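Side-chain contacts in blue-light-activated histidine kinase 2 (Erythrobacter litoralis HTCC2594, PDB 4R38), which senses blue light through a flavin-binding LOV domain, the part present here, and acts as a photosensitive protein-histidine kinase involved in light-enhanced bacterial virulence: residues K68-P71 with G72-E75; I28-I31 with S32-D35; V57-N60 with C61-Q65. All coordinates share one frame; numbering follows the deposited sequence.

Overall arrangement
The three contacts lie in one LOV domain, a PAS fold with riboflavin bound between its helices and its antiparallel sheet. Contact 3, the cysteine-bearing segment 57-65, grips the flavin directly. Contact 2, the turn after strand 25-30, lies beside it, with centres about 11 Å apart; Asp-35 joins the two through a salt bridge from its OD1 to Arg-62 NH1 (2.9 Å) and a probable hydrogen bond from its O to Asn-60 ND2 (2.7 Å). Contact 1, the start of helix 71-82, touches contact 3 where Val-74 CG2 packs on Gln-65 OE1 (3.7 Å), and both reach the flavin. Contacts 1 and 2 do not meet: their centres are about 20 Å apart.

Contact 1. Residues K68-P71 with G72-E75; sequences KTDP and GAVE. With RBF (riboflavin), chain E.
Asp-70 and Ala-73 meet at the start of helix 71-82, where the carboxylate of Asp-70 caps the first turn. Its OD2 accepts the backbone N-H of Ala-73 at 2.9 Å; the nitrogen comes to the anti side of the oxygen, 15° out of the carboxylate plane. Asp suits this N-cap position because its short side chain, with CG anti to the backbone N (chi1 -174°), folds forward to an amide that has no preceding helical carbonyl to pair with. The backbone follows on from the cap: Val-74 N bonds to Asp-70 O at 3.2 Å and Glu-75 N to Pro-71 O at 2.9 Å. Pro-71 fits the first helical position, since nothing in the helix needs an N-H there.

Next to the cap, Thr-69 and Val-74 cross at about a right angle, and their CG2 methyls press together at 3.5 Å, tighter than ordinary van der Waals contact. Both side chains also touch Ile-91 of strand 87-94, while Thr-69 OG1 is hydrogen-bonded to Tyr-92 O and Gly-66 N, which probably fixes the rotation of the threonine. The other methyl of Val-74, CG1, reaches O4' of the riboflavin ribityl chain at 3.7 Å. The carboxylate of Glu-75 pairs with Arg-82 in a salt bridge.

A negative carboxylate at the amino end of a helix probably interacts favourably with the helix dipole, so this cap would help define where the pocket-lining helix begins.

Contact 2. Residues I28-I31 with S32-D35; sequences IADI and SQDD
Asp-30 and Gln-33 are the outer residues of a type I beta turn, closed by a bond from Gln-33 N to Asp-30 O at 3.3 Å. The side chain of Asp-30 adds three more bonds across the same residues. Its CG stands anti to the backbone N (chi1 -176°), which carries the carboxylate over the residues that follow.

The two oxygens divide the work. OD1 takes two donors from Ser-32: the hydroxyl OG at 2.8 Å, on the syn side, and the backbone N at 3.1 Å, approaching nearly head-on to the C-O bond. A serine suits this place because its hydroxyl and amide can both reach the same oxygen. OD2 instead receives the amide of Gln-33, with NE2 3.0 Å away and the N-H almost straight at 175°. OD2 lies in the plane of the glutamine amide, whereas NE2 stands above the carboxylate plane, the two planes being 81° apart. The extended glutamine chain gives the reach needed for this return across the turn.

OD2 is also in a salt bridge with Arg-118, so the buried carboxylate is well supplied with donors, which would probably favour its ionised form. The side chain of Ile-31 packs on Phe-120 and Cys-117.

The bond from Ser-32 N to Asp-30 OD1 makes this an Asx turn, here superposed on a beta turn, at the end of strand 25-30 and on the way to strand 38-41 of the PAS sheet.

Contact 3. Residues V57-N60 with C61-Q65; sequences VGRN and CRFLQ. With RBF (riboflavin), chain E.
Asn-60 and Arg-62 flank Cys-61 in the sequence GRNCRFLQ, the signature of LOV domains, whose cysteine is the residue that forms the flavin adduct; that bond is absent here. The side chain of Arg-62 can be followed outward. Its CB and CG both pass beside Asn-60 OD1, and CD is a little further from the same oxygen; the bend at chi3 (61°) then turns NE back, between OD1 and riboflavin O5', and brings the guanidinium over the asparagine amide. The two flat groups stack with planes only 10° apart: OD1 sits 3.4 Å above the centre of the guanidinium, and NH1 is 3.3 Å from Asn-60 CG. NH1 also bridges to Asp-35, while NH2 donates to riboflavin O5' at the guanidinium edge, 2.9 Å away and nearly straight. An arginine is well suited, since one rigid plane serves a stack, an acid and a ribityl hydroxyl together.

Asn-60 is equally well used. OD1 takes the backbone N of Arg-62 on a lone pair in the carbonyl plane, and accepts from riboflavin O2' at 2.8 Å; ND2 is bonded to Asp-35 O. Further along, Gln-65 NE2 donates to both O4' and O2 of the riboflavin, so a single amide holds ribityl chain and isoalloxazine ring.

Phe-63 offers the edge of its ring to Asn-60 O. Its CG lies over one face of the Arg-59 guanidinium, toward the rim, the planes 31° apart; Arg-59 NH1 is bonded to Ser-55 O. In this dark-like geometry Cys-61 SG stands 3.4 Å from the flavin C4A, the atom to which it bonds in the adduct.

Contact 1. Residues K68-P71 with G72-E75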
loop_
_atom_site.group_PDB
_atom_site.type_symbol
_atom_site.label_atom_id
_atom_site.label_comp_id
_atom_site.label_asym_id
_atom_site.label_seq_id
_atom_site.Cartn_x
_atom_site.Cartn_y
_atom_site.Cartn_z
ATOM N N LYS A 68 9.402 11.554 -7.352
ATOM C CA LYS A 68 9.123 11.044 -8.698
ATOM C C LYS A 68 7.757 10.351 -8.845
ATOM O O LYS A 68 7.350 9.992 -9.947
ATOM C CB LYS A 68 10.233 10.080 -9.130
ATOM C CG LYS A 68 11.623 10.714 -9.229
ATOM C CD LYS A 68 12.638 9.667 -9.682
ATOM C CE LYS A 68 14.047 10.236 -9.837
ATOM N NZ LYS A 68 15.004 9.176 -10.274
ATOM N N THR A 69 7.034 10.187 -7.742
ATOM C CA THR A 69 5.739 9.519 -7.758
ATOM C C THR A 69 4.722 10.306 -8.573
ATOM O O THR A 69 4.531 11.507 -8.364
ATOM C CB THR A 69 5.244 9.364 -6.326
ATOM O OG1 THR A 69 6.173 8.548 -5.598
ATOM C CG2 THR A 69 3.863 8.756 -6.280
ATOM N N ASP A 70 4.091 9.629 -9.515
ATOM C CA ASP A 70 3.152 10.262 -10.430
ATOM C C ASP A 70 1.866 10.677 -9.718
ATOM O O ASP A 70 1.231 9.849 -9.083
ATOM C CB ASP A 70 2.773 9.255 -11.515
ATOM C CG ASP A 70 1.911 9.870 -12.592
ATOM O OD1 ASP A 70 2.446 10.638 -13.403
ATOM O OD2 ASP A 70 0.705 9.586 -12.655
ATOM N N PRO A 71 1.448 11.947 -9.845
ATOM C CA PRO A 71 0.212 12.336 -9.145
ATOM C C PRO A 71 -1.068 11.732 -9.724
ATOM O O PRO A 71 -2.032 11.502 -8.968
ATOM C CB PRO A 71 0.185 13.864 -9.272
ATOM C CG PRO A 71 1.070 14.178 -10.426
ATOM C CD PRO A 71 2.129 13.097 -10.446
ATOM N N GLY A 72 -1.087 11.462 -11.021
ATOM C CA GLY A 72 -2.218 10.787 -11.639
ATOM C C GLY A 72 -2.476 9.408 -11.046
ATOM O O GLY A 72 -3.618 9.044 -10.737
ATOM N N ALA A 73 -1.402 8.642 -10.872
ATOM C CA ALA A 73 -1.477 7.317 -10.290
ATOM C C ALA A 73 -1.923 7.407 -8.832
ATOM O O ALA A 73 -2.735 6.624 -8.393
ATOM C CB ALA A 73 -0.136 6.623 -10.383
ATOM N N VAL A 74 -1.400 8.379 -8.092
ATOM C CA VAL A 74 -1.794 8.518 -6.696
ATOM C C VAL A 74 -3.294 8.799 -6.636
ATOM O O VAL A 74 -3.994 8.214 -5.816
ATOM C CB VAL A 74 -0.991 9.659 -5.988
ATOM C CG1 VAL A 74 -1.598 10.007 -4.639
ATOM C CG2 VAL A 74 0.466 9.216 -5.796
ATOM N N GLU A 75 -3.793 9.665 -7.516
ATOM C CA GLU A 75 -5.231 9.975 -7.494
ATOM C C GLU A 75 -6.118 8.783 -7.919
ATOM O O GLU A 75 -7.224 8.613 -7.406
ATOM C CB GLU A 75 -5.538 11.250 -8.295
ATOM C CG GLU A 75 -7.019 11.577 -8.469
ATOM C CD GLU A 75 -7.857 11.495 -7.174
ATOM O OE1 GLU A 75 -7.328 11.658 -6.036
ATOM O OE2 GLU A 75 -9.076 11.272 -7.312
HETATM N N1 RBF E . 0.985 3.426 -1.922
HETATM C C2 RBF E . 2.290 3.257 -2.261
HETATM O O2 RBF E . 2.923 4.191 -2.716
HETATM N N3 RBF E . 2.873 2.032 -2.094
HETATM C C4 RBF E . 2.225 0.998 -1.514
HETATM O O4 RBF E . 2.785 -0.113 -1.367
HETATM C C4A RBF E . 0.885 1.161 -1.083
HETATM N N5 RBF E . 0.181 0.185 -0.453
HETATM C C5A RBF E . -1.084 0.398 -0.053
HETATM C C6 RBF E . -1.853 -0.612 0.592
HETATM C C7 RBF E . -3.159 -0.383 1.020
HETATM C C7M RBF E . -3.890 -1.564 1.707
HETATM C C8 RBF E . -3.746 0.860 0.789
HETATM C C8M RBF E . -5.177 1.222 1.191
HETATM C C9 RBF E . -3.031 1.840 0.157
HETATM C C9A RBF E . -1.691 1.647 -0.288
HETATM N N10 RBF E . -0.997 2.683 -0.891
HETATM C C10 RBF E . 0.306 2.454 -1.308
HETATM C "C1'" RBF E . -1.603 3.972 -1.229
HETATM C "C2'" RBF E . -1.450 5.103 -0.218
HETATM O "O2'" RBF E . -1.570 4.570 1.038
HETATM C "C3'" RBF E . -2.536 6.143 -0.471
HETATM O "O3'" RBF E . -3.797 5.581 -0.233
HETATM C "C4'" RBF E . -2.509 6.657 -1.908
HETATM O "O4'" RBF E . -1.277 7.259 -2.210
HETATM C "C5'" RBF E . -3.627 7.665 -2.142
HETATM O "O5'" RBF E . -3.498 8.753 -1.244
#

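Contact 2. Residues I28-I31 with S32-D35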
loop_
_atom_site.group_PDB
_atom_site.type_symbol
_atom_site.label_atom_id
_atom_site.label_comp_id
_atom_site.label_asym_id
_atom_site.label_seq_id
_atom_site.Cartn_x
_atom_site.Cartn_y
_atom_site.Cartn_z
ATOM N N ILE A 28 -2.573 -4.571 5.048
ATOM C CA ILE A 28 -3.994 -4.362 5.265
ATOM C C ILE A 28 -4.092 -3.006 5.943
ATOM O O ILE A 28 -3.298 -2.732 6.836
ATOM C CB ILE A 28 -4.612 -5.425 6.184
ATOM C CG1 ILE A 28 -4.509 -6.837 5.553
ATOM C CG2 ILE A 28 -6.077 -5.122 6.504
ATOM C CD1 ILE A 28 -4.839 -7.942 6.506
ATOM N N ALA A 29 -5.043 -2.181 5.507
ATOM C CA ALA A 29 -5.260 -0.845 6.077
ATOM C C ALA A 29 -6.675 -0.740 6.594
ATOM O O ALA A 29 -7.571 -1.315 6.012
ATOM C CB ALA A 29 -5.043 0.211 5.031
ATOM N N ASP A 30 -6.872 0.012 7.678
ATOM C CA ASP A 30 -8.209 0.289 8.171
ATOM C C ASP A 30 -8.582 1.647 7.591
ATOM O O ASP A 30 -8.143 2.692 8.095
ATOM C CB ASP A 30 -8.213 0.304 9.703
ATOM C CG ASP A 30 -9.621 0.485 10.287
ATOM O OD1 ASP A 30 -10.467 1.083 9.588
ATOM O OD2 ASP A 30 -9.888 0.024 11.433
ATOM N N ILE A 31 -9.320 1.639 6.482
ATOM C CA ILE A 31 -9.610 2.881 5.763
ATOM C C ILE A 31 -10.758 3.676 6.376
ATOM O O ILE A 31 -11.119 4.736 5.861
ATOM C CB ILE A 31 -9.857 2.655 4.238
ATOM C CG1 ILE A 31 -11.111 1.834 3.975
ATOM C CG2 ILE A 31 -8.600 2.019 3.594
ATOM C CD1 ILE A 31 -11.628 1.952 2.565
ATOM N N SER A 32 -11.299 3.196 7.479
ATOM C CA SER A 32 -12.307 3.961 8.185
ATOM C C SER A 32 -11.614 4.877 9.199
ATOM O O SER A 32 -12.212 5.834 9.670
ATOM C CB SER A 32 -13.309 3.026 8.879
ATOM O OG SER A 32 -12.775 2.558 10.100
ATOM N N GLN A 33 -10.365 4.568 9.554
ATOM C CA GLN A 33 -9.608 5.411 10.493
ATOM C C GLN A 33 -8.943 6.585 9.800
ATOM O O GLN A 33 -8.589 6.516 8.628
ATOM C CB GLN A 33 -8.519 4.620 11.217
ATOM C CG GLN A 33 -9.053 3.634 12.248
ATOM C CD GLN A 33 -7.939 2.972 13.033
ATOM O OE1 GLN A 33 -7.107 3.645 13.634
ATOM N NE2 GLN A 33 -7.918 1.646 13.029
ATOM N N ASP A 34 -8.740 7.668 10.543
ATOM C CA ASP A 34 -8.117 8.836 9.982
ATOM C C ASP A 34 -6.783 8.525 9.283
ATOM O O ASP A 34 -5.862 7.979 9.877
ATOM C CB ASP A 34 -7.903 9.866 11.074
ATOM C CG ASP A 34 -7.383 11.161 10.530
ATOM O OD1 ASP A 34 -8.207 11.989 10.088
ATOM O OD2 ASP A 34 -6.149 11.336 10.525
ATOM N N ASP A 35 -6.724 8.897 8.011
ATOM C CA ASP A 35 -5.535 8.763 7.158
ATOM C C ASP A 35 -5.226 7.318 6.765
ATOM O O ASP A 35 -4.114 7.029 6.329
ATOM C CB ASP A 35 -4.292 9.411 7.768
ATOM C CG ASP A 35 -3.292 9.906 6.684
ATOM O OD1 ASP A 35 -3.742 10.221 5.561
ATOM O OD2 ASP A 35 -2.069 9.966 6.945
#

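Contact 3. Residues V57-N60 with C61-Q65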
loop_
_atom_site.group_PDB
_atom_site.type_symbol
_atom_site.label_atom_id
_atom_site.label_comp_id
_atom_site.label_asym_id
_atom_site.label_seq_id
_atom_site.Cartn_x
_atom_site.Cartn_y
_atom_site.Cartn_z
ATOM N N VAL A 57 3.290 0.343 11.109
ATOM C CA VAL A 57 1.917 0.151 11.562
ATOM C C VAL A 57 1.422 1.419 12.248
ATOM O O VAL A 57 2.089 1.942 13.125
ATOM C CB VAL A 57 1.774 -1.069 12.487
ATOM C CG1 VAL A 57 0.379 -1.132 13.123
ATOM C CG2 VAL A 57 2.038 -2.330 11.698
ATOM N N GLY A 58 0.250 1.887 11.822
ATOM C CA GLY A 58 -0.325 3.128 12.316
ATOM C C GLY A 58 -0.139 4.308 11.370
ATOM O O GLY A 58 -0.646 5.407 11.652
ATOM N N ARG A 59 0.594 4.100 10.266
ATOM C CA ARG A 59 0.886 5.143 9.273
ATOM C C ARG A 59 0.279 4.800 7.914
ATOM O O ARG A 59 0.211 3.623 7.553
ATOM C CB ARG A 59 2.412 5.309 9.109
ATOM C CG ARG A 59 3.135 5.897 10.337
ATOM C CD ARG A 59 4.667 5.691 10.276
ATOM N NE ARG A 59 5.316 6.533 9.271
ATOM C CZ ARG A 59 6.527 6.313 8.755
ATOM N NH1 ARG A 59 7.257 5.264 9.123
ATOM N NH2 ARG A 59 7.009 7.150 7.850
ATOM N N ASN A 60 -0.161 5.806 7.168
ATOM C CA ASN A 60 -0.574 5.619 5.768
ATOM C C ASN A 60 0.604 5.186 4.902
ATOM O O ASN A 60 1.690 5.729 5.014
ATOM C CB ASN A 60 -1.140 6.916 5.218
ATOM C CG ASN A 60 -1.757 6.756 3.856
ATOM O OD1 ASN A 60 -1.053 6.654 2.837
ATOM N ND2 ASN A 60 -3.071 6.762 3.812
ATOM N N CYS A 61 0.381 4.199 4.034
ATOM C CA CYS A 61 1.461 3.637 3.224
ATOM C C CYS A 61 2.180 4.631 2.308
ATOM O O CYS A 61 3.194 4.268 1.693
ATOM C CB CYS A 61 0.932 2.477 2.373
ATOM S SG CYS A 61 2.186 1.184 2.064
ATOM N N ARG A 62 1.698 5.881 2.202
ATOM C CA ARG A 62 2.320 6.809 1.271
ATOM C C ARG A 62 3.713 7.281 1.705
ATOM O O ARG A 62 4.359 8.000 0.966
ATOM C CB ARG A 62 1.453 8.059 0.999
ATOM C CG ARG A 62 1.285 8.995 2.173
ATOM C CD ARG A 62 0.497 10.245 1.763
ATOM N NE ARG A 62 -0.862 9.955 1.290
ATOM C CZ ARG A 62 -1.940 9.889 2.075
ATOM N NH1 ARG A 62 -1.838 10.067 3.389
ATOM N NH2 ARG A 62 -3.121 9.596 1.547
ATOM N N PHE A 63 4.178 6.872 2.886
ATOM C CA PHE A 63 5.563 7.178 3.272
ATOM C C PHE A 63 6.545 6.533 2.271
ATOM O O PHE A 63 7.724 6.870 2.240
ATOM C CB PHE A 63 5.852 6.687 4.697
ATOM C CG PHE A 63 5.676 5.202 4.873
ATOM C CD1 PHE A 63 6.690 4.321 4.527
ATOM C CD2 PHE A 63 4.493 4.690 5.358
ATOM C CE1 PHE A 63 6.532 2.977 4.673
ATOM C CE2 PHE A 63 4.325 3.325 5.512
ATOM C CZ PHE A 63 5.348 2.469 5.156
ATOM N N LEU A 64 6.048 5.602 1.457
ATOM C CA LEU A 64 6.877 4.979 0.420
ATOM C C LEU A 64 7.024 5.830 -0.831
ATOM O O LEU A 64 7.866 5.554 -1.682
ATOM C CB LEU A 64 6.270 3.626 0.013
ATOM C CG LEU A 64 6.330 2.487 1.025
ATOM C CD1 LEU A 64 5.594 1.277 0.454
ATOM C CD2 LEU A 64 7.794 2.173 1.359
ATOM N N GLN A 65 6.200 6.867 -0.941
ATOM C CA GLN A 65 6.198 7.727 -2.121
ATOM C C GLN A 65 7.219 8.854 -1.998
ATOM O O GLN A 65 7.767 9.124 -0.924
ATOM C CB GLN A 65 4.798 8.305 -2.365
ATOM C CG GLN A 65 3.787 7.245 -2.760
ATOM C CD GLN A 65 2.340 7.667 -2.606
ATOM O OE1 GLN A 65 2.007 8.867 -2.478
ATOM N NE2 GLN A 65 1.456 6.675 -2.636
HETATM N N1 RBF E . 0.985 3.426 -1.922
HETATM C C2 RBF E . 2.290 3.257 -2.261
HETATM O O2 RBF E . 2.923 4.191 -2.716
HETATM N N3 RBF E . 2.873 2.032 -2.094
HETATM C C4 RBF E . 2.225 0.998 -1.514
HETATM O O4 RBF E . 2.785 -0.113 -1.367
HETATM C C4A RBF E . 0.885 1.161 -1.083
HETATM N N5 RBF E . 0.181 0.185 -0.453
HETATM C C5A RBF E . -1.084 0.398 -0.053
HETATM C C6 RBF E . -1.853 -0.612 0.592
HETATM C C7 RBF E . -3.159 -0.383 1.020
HETATM C C7M RBF E . -3.890 -1.564 1.707
HETATM C C8 RBF E . -3.746 0.860 0.789
HETATM C C8M RBF E . -5.177 1.222 1.191
HETATM C C9 RBF E . -3.031 1.840 0.157
HETATM C C9A RBF E . -1.691 1.647 -0.288
HETATM N N10 RBF E . -0.997 2.683 -0.891
HETATM C C10 RBF E . 0.306 2.454 -1.308
HETATM C "C1'" RBF E . -1.603 3.972 -1.229
HETATM C "C2'" RBF E . -1.450 5.103 -0.218
HETATM O "O2'" RBF E . -1.570 4.570 1.038
HETATM C "C3'" RBF E . -2.536 6.143 -0.471
HETATM O "O3'" RBF E . -3.797 5.581 -0.233
HETATM C "C4'" RBF E . -2.509 6.657 -1.908
HETATM O "O4'" RBF E . -1.277 7.259 -2.210
HETATM C "C5'" RBF E . -3.627 7.665 -2.142
HETATM O "O5'" RBF E . -3.498 8.753 -1.244
#